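Local coordinates for polysaccharide deacetylase (Streptococcus pyogenes, PDB 6DQ3), which removes acetyl groups from N-acetylated sugar in the cell wall linkage unit of streptococcal rhamnopolysaccharides, as a zinc metalloenzyme of carbohydrate esterase family 4, at residues 102-107 / 156-161; 129-134 / 167-172; 190-195 / 208-213. One frame throughout, in Å; residues are numbered along the deposited sequence.

Interaction 1 of 3, residues 102-107 / 156-161; sequences VITGLT and KDYLDK
T104 fits against Y158 and L159 on the outer layer of the distorted (beta/alpha) barrel of the carbohydrate esterase 4 family, where the short helix 104-108, which follows strand 98-102, meets the long helix 145-162. Followed from CB outward, T104 serves as a small two-sided wedge. Its CB rests 3.7 Å from Y158 CD2, with the two side chains sliding past each other in opposite directions. CG2, set beside the backbone N and anti to the carbonyl carbon (OG1 at chi1 60°), turns to the leucine: it lies 3.8 Å from L159 CG, is about as close to Y158 CD2, and also comes near both methyls of L159. A branched, compact residue suits this place, because its methyl fills the angle between an aromatic ring and a leucine fork.

Two residues earlier, V102 ends the strand and offers CB to L159 CD2 at 4.2 Å, so the apolar contact runs from the sheet to the helix. With CG anti to the backbone N (chi1 179°), the Y158 ring is directed past T104 to the next turn of the short helix. There T107 divides its branches: OG1 is hydrogen-bonded to L115 O, whereas CG2 stands at the edge of the Y158 ring, near its plane, 3.7 Å from Y158 OH.

Interaction 2 of 3, residues 129-134 / 167-172; sequences SFQDHT and TIAIAY. With ZN (zinc ion), chain D.
This contact belongs to the zinc site of the deacetylase: H133 binds the metal through NE2 at 2.2 Å and gives its ND1 hydrogen to A171 O on the other segment. That second-shell bond is short, 2.6 Å, and although the carbonyl oxygen lies in the imidazole plane, the donor stands above the plane of the A171 carbonyl. Gripped at both nitrogens, the ring cannot turn freely. The small CB of A171 lets the ring come close.

Behind the site, the backbones of D132 and I170 are bridged: D132 N donates to A169 O at 3.0 Å, and A171 N to D132 O at 2.9 Å. Q131 extends the join by a side chain bent at chi2 (-63°). Its OE1 accepts from I168 N (3.0 Å, in the carbonyl plane) and from A169 N (2.9 Å), while NE2 donates to S129 OG. D132 OD1 receives T134 N in an Asx turn, shaping the chain just past H133, and OD2 is hydrogen-bonded to S155 OG.

With D78 and H137 completing the protein ligands, this is the Asp-His-His metal triad of family 4 carbohydrate esterases.

Interaction 3 of 3, residues 190-195 / 208-213; sequences YKLGVT and LSLNRI
Two parallel strands of the central sheet, 192-198 and 210-214, meet here, V194 pairing with L210 in parallel, while R212 reaches back by its side chain to T195 O. L210 N donates to G193 O at 2.8 Å, and L210 O takes two hydrogens from one residue: T195 N at 3.0 Å, in the carbonyl plane, and T195 OG1 from above that plane. A threonine suits this place because OG1, between the backbone N and the carbonyl carbon (chi1 73°), doubles the grip on L210 O while CG2 packs 3.5 Å from S209 CA.

Lacking a side chain, G193 lets L208 close in, with G193 CA 3.6 Å from L208 O. Leucine side chains add apolar contact: L208 CD2 lies 3.7 Å from L192 C, and L192 CD2 touches L210 CD1 at 3.9 Å.

R212, bent at chi3 (-78°), turns its NE to T195 O at 2.8 Å, an almost straight bond (174° at the hydrogen) lying in the guanidinium plane. V194 CG2 sits 3.6 Å above the centre of one guanidinium face. NH1 bonds to T75 OG1. Held at its edge by a carbonyl and met on one face by a methyl, the guanidinium is fixed in position and orientation, and its charge is met by the salt bridge from NH2 to D77 OD2.

Interaction 2 carries the zinc ligand H133, and interactions 1 and 3 adjoin it. Interactions 1 and 2, with centres about 9 Å apart, interlock along the chain: helix 145-162 lies between strands 128-132 and 169-171, and hydrogen bonds join V102 N to Q131 O (2.8 Å) and D160 OD1 to T167 OG1 (2.7 Å). Strands 169-171 and 192-198 are parallel neighbours, with I168 O hydrogen-bonded to K191 N (2.7 Å); Y172 OH to L208 O is a separate side-chain hydrogen bond. Interactions 1 and 3 lie about 19 Å apart between centres, yet K156 CB touches Y190 OH. H133 and R212 each lie near a bound acetate (about 3 and 4 Å from the side chains), consistent with both bordering the active-site pocket.

Interaction 1 of 3, residues 102-107 / 156-161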
ATOM      1  N   VAL A 102      -4.973  -3.711  -4.464  1.00 27.38           N
ATOM      2  CA  VAL A 102      -5.998  -3.664  -5.499  1.00 29.08           C
ATOM      3  C   VAL A 102      -7.244  -4.427  -5.066  1.00 26.23           C
ATOM      4  O   VAL A 102      -7.163  -5.573  -4.596  1.00 25.90           O
ATOM      5  CB  VAL A 102      -5.469  -4.227  -6.829  1.00 29.34           C
ATOM      6  CG1 VAL A 102      -6.581  -4.214  -7.886  1.00 31.55           C
ATOM      7  CG2 VAL A 102      -4.241  -3.463  -7.304  1.00 31.24           C
ATOM      8  N   ILE A 103      -8.400  -3.794  -5.262  1.00 27.69           N
ATOM      9  CA  ILE A 103      -9.704  -4.427  -5.110  1.00 29.41           C
ATOM     10  C   ILE A 103     -10.034  -5.053  -6.461  1.00 28.71           C
ATOM     11  O   ILE A 103     -10.487  -4.368  -7.380  1.00 31.37           O
ATOM     12  CB  ILE A 103     -10.771  -3.420  -4.682  1.00 29.82           C
ATOM     13  CG1 ILE A 103     -10.330  -2.677  -3.418  1.00 29.38           C
ATOM     14  CG2 ILE A 103     -12.111  -4.104  -4.474  1.00 26.73           C
ATOM     15  CD1 ILE A 103     -11.215  -1.490  -3.062  1.00 30.41           C
ATOM     16  N   THR A 104      -9.810  -6.363  -6.592  1.00 25.22           N
ATOM     17  CA  THR A 104      -9.807  -6.949  -7.929  1.00 28.86           C
ATOM     18  C   THR A 104     -11.194  -6.960  -8.555  1.00 32.86           C
ATOM     19  O   THR A 104     -11.311  -6.898  -9.782  1.00 30.40           O
ATOM     20  CB  THR A 104      -9.225  -8.362  -7.899  1.00 32.22           C
ATOM     21  OG1 THR A 104      -9.999  -9.198  -7.033  1.00 31.07           O
ATOM     22  CG2 THR A 104      -7.779  -8.317  -7.415  1.00 30.04           C
ATOM     23  N   GLY A 105     -12.251  -7.029  -7.743  1.00 28.23           N
ATOM     24  CA  GLY A 105     -13.595  -7.059  -8.296  1.00 27.82           C
ATOM     25  C   GLY A 105     -13.960  -5.804  -9.069  1.00 28.77           C
ATOM     26  O   GLY A 105     -14.627  -5.876 -10.105  1.00 27.67           O
ATOM     27  N   LEU A 106     -13.555  -4.635  -8.565  1.00 29.59           N
ATOM     28  CA  LEU A 106     -13.858  -3.391  -9.271  1.00 32.45           C
ATOM     29  C   LEU A 106     -13.140  -3.333 -10.615  1.00 29.86           C
ATOM     30  O   LEU A 106     -13.708  -2.865 -11.608  1.00 31.68           O
ATOM     31  CB  LEU A 106     -13.479  -2.191  -8.406  1.00 29.45           C
ATOM     32  CG  LEU A 106     -14.380  -1.958  -7.194  1.00 30.67           C
ATOM     33  CD1 LEU A 106     -13.712  -1.078  -6.157  1.00 30.59           C
ATOM     34  CD2 LEU A 106     -15.716  -1.350  -7.631  1.00 30.75           C
ATOM     35  N   THR A 107     -11.896  -3.812 -10.668  1.00 26.69           N
ATOM     36  CA  THR A 107     -11.175  -3.849 -11.935  1.00 32.33           C
ATOM     37  C   THR A 107     -11.797  -4.860 -12.889  1.00 34.10           C
ATOM     38  O   THR A 107     -11.901  -4.605 -14.094  1.00 34.82           O
ATOM     39  CB  THR A 107      -9.703  -4.178 -11.684  1.00 33.86           C
ATOM     40  OG1 THR A 107      -9.081  -3.087 -10.991  1.00 31.02           O
ATOM     41  CG2 THR A 107      -8.974  -4.427 -12.992  1.00 34.75           C
ATOM     42  N   LYS A 156      -5.846 -12.889  -5.343  1.00 28.03           N
ATOM     43  CA  LYS A 156      -4.444 -13.185  -5.619  1.00 29.05           C
ATOM     44  C   LYS A 156      -4.301 -13.934  -6.935  1.00 30.04           C
ATOM     45  O   LYS A 156      -3.423 -13.626  -7.750  1.00 32.12           O
ATOM     46  CB  LYS A 156      -3.838 -13.999  -4.474  1.00 29.12           C
ATOM     47  CG  LYS A 156      -2.470 -14.605  -4.805  1.00 31.78           C
ATOM     48  CD  LYS A 156      -1.763 -15.116  -3.557  1.00 32.82           C
ATOM     49  CE  LYS A 156      -0.619 -16.070  -3.890  1.00 36.29           C
ATOM     50  NZ  LYS A 156       0.398 -15.480  -4.797  1.00 36.49           N
ATOM     51  N   ASP A 157      -5.150 -14.942  -7.156  1.00 31.44           N
ATOM     52  CA  ASP A 157      -5.081 -15.687  -8.408  1.00 35.25           C
ATOM     53  C   ASP A 157      -5.330 -14.776  -9.603  1.00 31.34           C
ATOM     54  O   ASP A 157      -4.738 -14.974 -10.670  1.00 33.54           O
ATOM     55  CB  ASP A 157      -6.085 -16.839  -8.400  1.00 36.88           C
ATOM     56  CG  ASP A 157      -5.728 -17.915  -7.393  1.00 41.89           C
ATOM     57  OD1 ASP A 157      -4.549 -17.987  -6.987  1.00 40.71           O
ATOM     58  OD2 ASP A 157      -6.627 -18.691  -7.008  1.00 41.47           O
ATOM     59  N   TYR A 158      -6.196 -13.775  -9.439  1.00 33.07           N
ATOM     60  CA  TYR A 158      -6.482 -12.833 -10.516  1.00 32.69           C
ATOM     61  C   TYR A 158      -5.263 -11.973 -10.828  1.00 32.24           C
ATOM     62  O   TYR A 158      -4.845 -11.871 -11.985  1.00 29.75           O
ATOM     63  CB  TYR A 158      -7.685 -11.973 -10.121  1.00 29.84           C
ATOM     64  CG  TYR A 158      -8.102 -10.923 -11.128  1.00 33.03           C
ATOM     65  CD1 TYR A 158      -8.990 -11.224 -12.155  1.00 34.52           C
ATOM     66  CD2 TYR A 158      -7.628  -9.624 -11.032  1.00 28.64           C
ATOM     67  CE1 TYR A 158      -9.380 -10.252 -13.076  1.00 36.19           C
ATOM     68  CE2 TYR A 158      -8.012  -8.649 -11.944  1.00 29.65           C
ATOM     69  CZ  TYR A 158      -8.884  -8.966 -12.960  1.00 33.16           C
ATOM     70  OH  TYR A 158      -9.257  -7.986 -13.859  1.00 37.12           O
ATOM     71  N   LEU A 159      -4.671 -11.352  -9.807  1.00 31.87           N
ATOM     72  CA  LEU A 159      -3.484 -10.537 -10.036  1.00 26.76           C
ATOM     73  C   LEU A 159      -2.331 -11.380 -10.570  1.00 31.43           C
ATOM     74  O   LEU A 159      -1.628 -10.967 -11.502  1.00 33.15           O
ATOM     75  CB  LEU A 159      -3.075  -9.833  -8.743  1.00 31.48           C
ATOM     76  CG  LEU A 159      -4.097  -8.848  -8.177  1.00 31.50           C
ATOM     77  CD1 LEU A 159      -3.791  -8.533  -6.724  1.00 33.20           C
ATOM     78  CD2 LEU A 159      -4.124  -7.574  -9.005  1.00 32.13           C
ATOM     79  N   ASP A 160      -2.126 -12.571  -9.995  1.00 29.24           N
ATOM     80  CA  ASP A 160      -1.035 -13.432 -10.434  1.00 28.91           C
ATOM     81  C   ASP A 160      -1.162 -13.788 -11.906  1.00 30.50           C
ATOM     82  O   ASP A 160      -0.172 -13.771 -12.644  1.00 31.59           O
ATOM     83  CB  ASP A 160      -1.000 -14.719  -9.607  1.00 30.56           C
ATOM     84  CG  ASP A 160      -0.594 -14.481  -8.176  1.00 34.36           C
ATOM     85  OD1 ASP A 160      -0.314 -13.319  -7.824  1.00 34.31           O
ATOM     86  OD2 ASP A 160      -0.551 -15.462  -7.399  1.00 35.31           O
ATOM     87  N   LYS A 161      -2.370 -14.136 -12.347  1.00 34.50           N
ATOM     88  CA  LYS A 161      -2.559 -14.526 -13.737  1.00 35.90           C
ATOM     89  C   LYS A 161      -2.560 -13.307 -14.654  1.00 37.55           C
ATOM     90  O   LYS A 161      -1.815 -13.266 -15.637  1.00 38.86           O
ATOM     91  CB  LYS A 161      -3.860 -15.315 -13.881  1.00 39.77           C
ATOM     92  CG  LYS A 161      -4.116 -15.836 -15.284  1.00 47.84           C
ATOM     93  CD  LYS A 161      -5.426 -16.616 -15.354  1.00 54.04           C
ATOM     94  CE  LYS A 161      -5.685 -17.148 -16.757  1.00 60.12           C
ATOM     95  NZ  LYS A 161      -6.937 -17.954 -16.833  1.00 63.63           N
TER

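Interaction 2 of 3, residues 129-134 / 167-172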
ATOM      1  N   SER A 129       4.134  -1.540  -7.955  1.00 28.50           N
ATOM      2  CA  SER A 129       3.753  -2.901  -7.607  1.00 30.69           C
ATOM      3  C   SER A 129       2.279  -2.930  -7.222  1.00 32.83           C
ATOM      4  O   SER A 129       1.749  -1.977  -6.644  1.00 32.01           O
ATOM      5  CB  SER A 129       4.616  -3.436  -6.455  1.00 33.86           C
ATOM      6  OG  SER A 129       4.299  -4.779  -6.143  1.00 35.95           O
ATOM      7  N   PHE A 130       1.613  -4.032  -7.544  1.00 24.77           N
ATOM      8  CA  PHE A 130       0.180  -4.153  -7.316  1.00 25.23           C
ATOM      9  C   PHE A 130      -0.113  -5.422  -6.529  1.00 27.92           C
ATOM     10  O   PHE A 130       0.078  -6.538  -7.025  1.00 30.92           O
ATOM     11  CB  PHE A 130      -0.553  -4.093  -8.646  1.00 30.08           C
ATOM     12  CG  PHE A 130      -0.304  -2.803  -9.356  1.00 29.66           C
ATOM     13  CD1 PHE A 130      -1.033  -1.679  -9.024  1.00 32.31           C
ATOM     14  CD2 PHE A 130       0.714  -2.691 -10.286  1.00 31.08           C
ATOM     15  CE1 PHE A 130      -0.787  -0.475  -9.636  1.00 27.74           C
ATOM     16  CE2 PHE A 130       0.967  -1.485 -10.906  1.00 33.56           C
ATOM     17  CZ  PHE A 130       0.217  -0.375 -10.577  1.00 28.14           C
ATOM     18  N   GLN A 131      -0.559  -5.231  -5.298  1.00 28.34           N
ATOM     19  CA  GLN A 131      -0.760  -6.300  -4.343  1.00 27.25           C
ATOM     20  C   GLN A 131      -2.253  -6.420  -4.032  1.00 27.72           C
ATOM     21  O   GLN A 131      -3.105  -5.829  -4.708  1.00 27.87           O
ATOM     22  CB  GLN A 131       0.105  -6.041  -3.105  1.00 28.25           C
ATOM     23  CG  GLN A 131       1.609  -5.917  -3.409  1.00 26.18           C
ATOM     24  CD  GLN A 131       2.221  -7.192  -3.972  1.00 27.44           C
ATOM     25  OE1 GLN A 131       2.019  -8.277  -3.436  1.00 25.42           O
ATOM     26  NE2 GLN A 131       2.965  -7.064  -5.066  1.00 29.03           N
ATOM     27  N   ASP A 132      -2.573  -7.207  -3.008  1.00 26.85           N
ATOM     28  CA  ASP A 132      -3.938  -7.673  -2.812  1.00 25.08           C
ATOM     29  C   ASP A 132      -4.725  -6.802  -1.846  1.00 23.96           C
ATOM     30  O   ASP A 132      -4.210  -6.368  -0.813  1.00 27.07           O
ATOM     31  CB  ASP A 132      -3.921  -9.115  -2.302  1.00 22.82           C
ATOM     32  CG  ASP A 132      -5.289  -9.742  -2.301  1.00 27.26           C
ATOM     33  OD1 ASP A 132      -6.051  -9.508  -1.341  1.00 27.71           O
ATOM     34  OD2 ASP A 132      -5.603 -10.447  -3.275  1.00 30.66           O
ATOM     35  N   HIS A 133      -5.992  -6.549  -2.200  1.00 25.88           N
ATOM     36  CA  HIS A 133      -6.926  -5.856  -1.320  1.00 25.38           C
ATOM     37  C   HIS A 133      -8.307  -6.503  -1.390  1.00 25.47           C
ATOM     38  O   HIS A 133      -9.327  -5.816  -1.280  1.00 24.78           O
ATOM     39  CB  HIS A 133      -6.986  -4.367  -1.672  1.00 27.88           C
ATOM     40  CG  HIS A 133      -7.413  -3.486  -0.536  1.00 26.69           C
ATOM     41  ND1 HIS A 133      -7.103  -3.750   0.782  1.00 29.34           N
ATOM     42  CD2 HIS A 133      -8.108  -2.325  -0.533  1.00 26.05           C
ATOM     43  CE1 HIS A 133      -7.604  -2.797   1.549  1.00 27.36           C
ATOM     44  NE2 HIS A 133      -8.220  -1.920   0.774  1.00 28.76           N
ATOM     45  N   THR A 134      -8.335  -7.830  -1.573  1.00 28.13           N
ATOM     46  CA  THR A 134      -9.519  -8.679  -1.667  1.00 28.40           C
ATOM     47  C   THR A 134     -10.282  -8.466  -2.970  1.00 33.64           C
ATOM     48  O   THR A 134      -9.977  -7.553  -3.747  1.00 34.54           O
ATOM     49  CB  THR A 134     -10.487  -8.478  -0.491  1.00 33.88           C
ATOM     50  OG1 THR A 134     -11.260  -7.289  -0.694  1.00 31.98           O
ATOM     51  CG2 THR A 134      -9.752  -8.413   0.840  1.00 32.24           C
ATOM     52  N   THR A 167       1.821 -12.497  -6.284  1.00 31.85           N
ATOM     53  CA  THR A 167       1.432 -11.512  -5.283  1.00 30.10           C
ATOM     54  C   THR A 167       1.784 -12.019  -3.893  1.00 31.48           C
ATOM     55  O   THR A 167       1.444 -13.152  -3.534  1.00 34.36           O
ATOM     56  CB  THR A 167      -0.068 -11.236  -5.380  1.00 34.54           C
ATOM     57  OG1 THR A 167      -0.404 -10.866  -6.725  1.00 36.66           O
ATOM     58  CG2 THR A 167      -0.470 -10.114  -4.436  1.00 32.45           C
ATOM     59  N   ILE A 168       2.460 -11.189  -3.104  1.00 29.58           N
ATOM     60  CA  ILE A 168       2.941 -11.617  -1.794  1.00 30.78           C
ATOM     61  C   ILE A 168       2.380 -10.799  -0.645  1.00 31.67           C
ATOM     62  O   ILE A 168       2.566 -11.196   0.515  1.00 32.64           O
ATOM     63  CB  ILE A 168       4.484 -11.604  -1.728  1.00 33.38           C
ATOM     64  CG1 ILE A 168       5.028 -10.188  -1.939  1.00 37.81           C
ATOM     65  CG2 ILE A 168       5.070 -12.529  -2.778  1.00 33.48           C
ATOM     66  CD1 ILE A 168       6.476 -10.032  -1.507  1.00 39.39           C
ATOM     67  N   ALA A 169       1.718  -9.670  -0.906  1.00 26.25           N
ATOM     68  CA  ALA A 169       1.283  -8.780   0.159  1.00 24.59           C
ATOM     69  C   ALA A 169      -0.213  -8.532   0.070  1.00 29.19           C
ATOM     70  O   ALA A 169      -0.790  -8.491  -1.021  1.00 27.15           O
ATOM     71  CB  ALA A 169       2.033  -7.435   0.099  1.00 29.45           C
ATOM     72  N   ILE A 170      -0.834  -8.353   1.236  1.00 29.26           N
ATOM     73  CA  ILE A 170      -2.251  -8.028   1.326  1.00 29.52           C
ATOM     74  C   ILE A 170      -2.422  -6.869   2.299  1.00 26.43           C
ATOM     75  O   ILE A 170      -1.681  -6.737   3.281  1.00 28.63           O
ATOM     76  CB  ILE A 170      -3.098  -9.251   1.766  1.00 31.89           C
ATOM     77  CG1 ILE A 170      -4.585  -8.891   1.837  1.00 26.66           C
ATOM     78  CG2 ILE A 170      -2.597  -9.781   3.109  1.00 28.87           C
ATOM     79  CD1 ILE A 170      -5.493 -10.077   2.093  1.00 29.75           C
ATOM     80  N   ALA A 171      -3.384  -6.001   1.993  1.00 27.85           N
ATOM     81  CA  ALA A 171      -3.877  -4.992   2.926  1.00 25.19           C
ATOM     82  C   ALA A 171      -5.308  -5.369   3.293  1.00 26.33           C
ATOM     83  O   ALA A 171      -6.150  -5.523   2.405  1.00 25.87           O
ATOM     84  CB  ALA A 171      -3.831  -3.588   2.314  1.00 24.82           C
ATOM     85  N   TYR A 172      -5.583  -5.532   4.584  1.00 28.91           N
ATOM     86  CA  TYR A 172      -6.926  -5.934   5.011  1.00 28.03           C
ATOM     87  C   TYR A 172      -7.883  -4.754   4.894  1.00 28.30           C
ATOM     88  O   TYR A 172      -7.547  -3.646   5.333  1.00 26.30           O
ATOM     89  CB  TYR A 172      -6.899  -6.461   6.446  1.00 26.16           C
ATOM     90  CG  TYR A 172      -5.825  -7.502   6.627  1.00 24.46           C
ATOM     91  CD1 TYR A 172      -5.884  -8.704   5.937  1.00 26.66           C
ATOM     92  CD2 TYR A 172      -4.733  -7.268   7.447  1.00 27.20           C
ATOM     93  CE1 TYR A 172      -4.898  -9.638   6.063  1.00 26.44           C
ATOM     94  CE2 TYR A 172      -3.743  -8.208   7.590  1.00 29.99           C
ATOM     95  CZ  TYR A 172      -3.828  -9.390   6.892  1.00 26.28           C
ATOM     96  OH  TYR A 172      -2.844 -10.335   7.021  1.00 26.56           O
TER
HETATM   97 ZN    ZN D 402      -9.656  -0.384   1.353  1.00 33.15          ZN
HETATM   98  O   HOH W   1     -11.048   1.455   1.947  1.00 30.86           O

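Interaction 3 of 3, residues 190-195 / 208-213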
ATOM      1  N   TYR A 190       0.743 -15.723   1.327  1.00 32.93           N
ATOM      2  CA  TYR A 190       1.099 -14.327   1.525  1.00 32.78           C
ATOM      3  C   TYR A 190       2.312 -14.224   2.440  1.00 32.17           C
ATOM      4  O   TYR A 190       2.435 -14.966   3.414  1.00 30.11           O
ATOM      5  CB  TYR A 190      -0.065 -13.558   2.135  1.00 30.29           C
ATOM      6  CG  TYR A 190      -1.159 -13.238   1.158  1.00 28.80           C
ATOM      7  CD1 TYR A 190      -1.021 -12.192   0.257  1.00 32.00           C
ATOM      8  CD2 TYR A 190      -2.330 -13.972   1.138  1.00 28.78           C
ATOM      9  CE1 TYR A 190      -2.022 -11.891  -0.638  1.00 31.80           C
ATOM     10  CE2 TYR A 190      -3.330 -13.685   0.253  1.00 27.78           C
ATOM     11  CZ  TYR A 190      -3.174 -12.638  -0.637  1.00 27.98           C
ATOM     12  OH  TYR A 190      -4.173 -12.341  -1.528  1.00 30.48           O
ATOM     13  N   LYS A 191       3.204 -13.291   2.130  1.00 28.88           N
ATOM     14  CA  LYS A 191       4.410 -13.078   2.922  1.00 28.95           C
ATOM     15  C   LYS A 191       4.323 -11.849   3.809  1.00 29.93           C
ATOM     16  O   LYS A 191       4.968 -11.808   4.866  1.00 30.04           O
ATOM     17  CB  LYS A 191       5.625 -12.941   1.999  1.00 35.03           C
ATOM     18  CG  LYS A 191       5.871 -14.147   1.100  1.00 42.60           C
ATOM     19  CD  LYS A 191       6.126 -15.401   1.925  1.00 47.52           C
ATOM     20  CE  LYS A 191       6.326 -16.638   1.053  1.00 51.29           C
ATOM     21  NZ  LYS A 191       6.574 -17.856   1.881  1.00 52.07           N
ATOM     22  N   LEU A 192       3.534 -10.856   3.394  1.00 32.68           N
ATOM     23  CA  LEU A 192       3.383  -9.598   4.104  1.00 27.50           C
ATOM     24  C   LEU A 192       1.911  -9.234   4.204  1.00 27.53           C
ATOM     25  O   LEU A 192       1.120  -9.513   3.298  1.00 30.71           O
ATOM     26  CB  LEU A 192       4.114  -8.451   3.393  1.00 26.54           C
ATOM     27  CG  LEU A 192       5.631  -8.549   3.269  1.00 28.42           C
ATOM     28  CD1 LEU A 192       6.143  -7.424   2.367  1.00 31.88           C
ATOM     29  CD2 LEU A 192       6.299  -8.504   4.626  1.00 32.67           C
ATOM     30  N   GLY A 193       1.553  -8.591   5.311  1.00 30.83           N
ATOM     31  CA  GLY A 193       0.218  -8.067   5.504  1.00 29.11           C
ATOM     32  C   GLY A 193       0.290  -6.737   6.222  1.00 27.33           C
ATOM     33  O   GLY A 193       1.083  -6.581   7.155  1.00 30.13           O
ATOM     34  N   VAL A 194      -0.507  -5.762   5.791  1.00 26.66           N
ATOM     35  CA  VAL A 194      -0.478  -4.426   6.373  1.00 27.11           C
ATOM     36  C   VAL A 194      -1.844  -4.091   6.949  1.00 24.44           C
ATOM     37  O   VAL A 194      -2.882  -4.432   6.373  1.00 25.96           O
ATOM     38  CB  VAL A 194      -0.035  -3.349   5.355  1.00 26.57           C
ATOM     39  CG1 VAL A 194       1.420  -3.579   4.968  1.00 24.15           C
ATOM     40  CG2 VAL A 194      -0.929  -3.330   4.135  1.00 25.44           C
ATOM     41  N   THR A 195      -1.829  -3.403   8.084  1.00 28.95           N
ATOM     42  CA  THR A 195      -3.002  -3.030   8.847  1.00 29.83           C
ATOM     43  C   THR A 195      -3.180  -1.514   8.765  1.00 29.98           C
ATOM     44  O   THR A 195      -2.487  -0.827   8.006  1.00 25.45           O
ATOM     45  CB  THR A 195      -2.837  -3.484  10.295  1.00 26.31           C
ATOM     46  OG1 THR A 195      -1.883  -2.626  10.933  1.00 29.09           O
ATOM     47  CG2 THR A 195      -2.342  -4.930  10.360  1.00 30.21           C
ATOM     48  N   LEU A 208       2.446 -10.517   8.872  1.00 26.68           N
ATOM     49  CA  LEU A 208       1.132 -10.419   8.249  1.00 27.72           C
ATOM     50  C   LEU A 208       0.230  -9.397   8.931  1.00 25.10           C
ATOM     51  O   LEU A 208      -0.972  -9.351   8.636  1.00 31.63           O
ATOM     52  CB  LEU A 208       0.443 -11.781   8.239  1.00 30.19           C
ATOM     53  CG  LEU A 208       1.118 -12.823   7.348  1.00 30.80           C
ATOM     54  CD1 LEU A 208       0.439 -14.183   7.509  1.00 37.69           C
ATOM     55  CD2 LEU A 208       1.131 -12.405   5.885  1.00 33.87           C
ATOM     56  N   SER A 209       0.783  -8.572   9.815  1.00 28.38           N
ATOM     57  CA  SER A 209       0.011  -7.562  10.526  1.00 27.65           C
ATOM     58  C   SER A 209       0.891  -6.352  10.845  1.00 25.60           C
ATOM     59  O   SER A 209       1.006  -5.903  11.985  1.00 26.88           O
ATOM     60  CB  SER A 209      -0.596  -8.166  11.790  1.00 31.35           C
ATOM     61  OG  SER A 209       0.400  -8.793  12.583  1.00 29.13           O
ATOM     62  N   LEU A 210       1.497  -5.777   9.807  1.00 25.98           N
ATOM     63  CA  LEU A 210       2.456  -4.695   9.983  1.00 30.21           C
ATOM     64  C   LEU A 210       1.776  -3.346  10.178  1.00 26.42           C
ATOM     65  O   LEU A 210       0.745  -3.054   9.562  1.00 26.35           O
ATOM     66  CB  LEU A 210       3.377  -4.617   8.767  1.00 29.18           C
ATOM     67  CG  LEU A 210       4.262  -5.833   8.504  1.00 30.23           C
ATOM     68  CD1 LEU A 210       4.832  -5.804   7.093  1.00 29.64           C
ATOM     69  CD2 LEU A 210       5.377  -5.881   9.537  1.00 31.26           C
ATOM     70  N   ASN A 211       2.388  -2.509  11.020  1.00 29.83           N
ATOM     71  CA  ASN A 211       1.913  -1.149  11.232  1.00 26.48           C
ATOM     72  C   ASN A 211       2.070  -0.324   9.958  1.00 24.34           C
ATOM     73  O   ASN A 211       2.937  -0.593   9.123  1.00 24.39           O
ATOM     74  CB  ASN A 211       2.703  -0.442  12.341  1.00 25.49           C
ATOM     75  CG  ASN A 211       2.534  -1.071  13.706  1.00 29.84           C
ATOM     76  OD1 ASN A 211       1.627  -1.862  13.948  1.00 30.63           O
ATOM     77  ND2 ASN A 211       3.422  -0.698  14.625  1.00 29.61           N
ATOM     78  N   ARG A 212       1.250   0.719   9.835  1.00 26.57           N
ATOM     79  CA  ARG A 212       1.429   1.714   8.785  1.00 26.00           C
ATOM     80  C   ARG A 212       1.281   3.111   9.368  1.00 28.63           C
ATOM     81  O   ARG A 212       0.703   3.303  10.440  1.00 27.45           O
ATOM     82  CB  ARG A 212       0.432   1.507   7.635  1.00 25.24           C
ATOM     83  CG  ARG A 212       0.707   0.248   6.824  1.00 26.49           C
ATOM     84  CD  ARG A 212       0.045   0.301   5.456  1.00 23.16           C
ATOM     85  NE  ARG A 212      -1.387   0.020   5.519  1.00 24.22           N
ATOM     86  CZ  ARG A 212      -2.201   0.052   4.471  1.00 27.48           C
ATOM     87  NH1 ARG A 212      -1.728   0.359   3.265  1.00 29.83           N
ATOM     88  NH2 ARG A 212      -3.487  -0.220   4.625  1.00 29.94           N
ATOM     89  N   ILE A 213       1.838   4.083   8.652  1.00 28.61           N
ATOM     90  CA  ILE A 213       1.774   5.492   9.030  1.00 26.61           C
ATOM     91  C   ILE A 213       0.728   6.144   8.138  1.00 28.67           C
ATOM     92  O   ILE A 213       0.907   6.220   6.917  1.00 27.69           O
ATOM     93  CB  ILE A 213       3.138   6.182   8.884  1.00 29.98           C
ATOM     94  CG1 ILE A 213       4.143   5.592   9.874  1.00 27.71           C
ATOM     95  CG2 ILE A 213       2.988   7.690   9.067  1.00 34.16           C
ATOM     96  CD1 ILE A 213       5.594   5.889   9.521  1.00 31.34           C
TER
HETATM   97  O   HOH W   2      -5.085  -2.540   6.233  1.00 26.48           O
HETATM   98  O   HOH W   3      -0.100  -3.890  13.173  1.00 33.64           O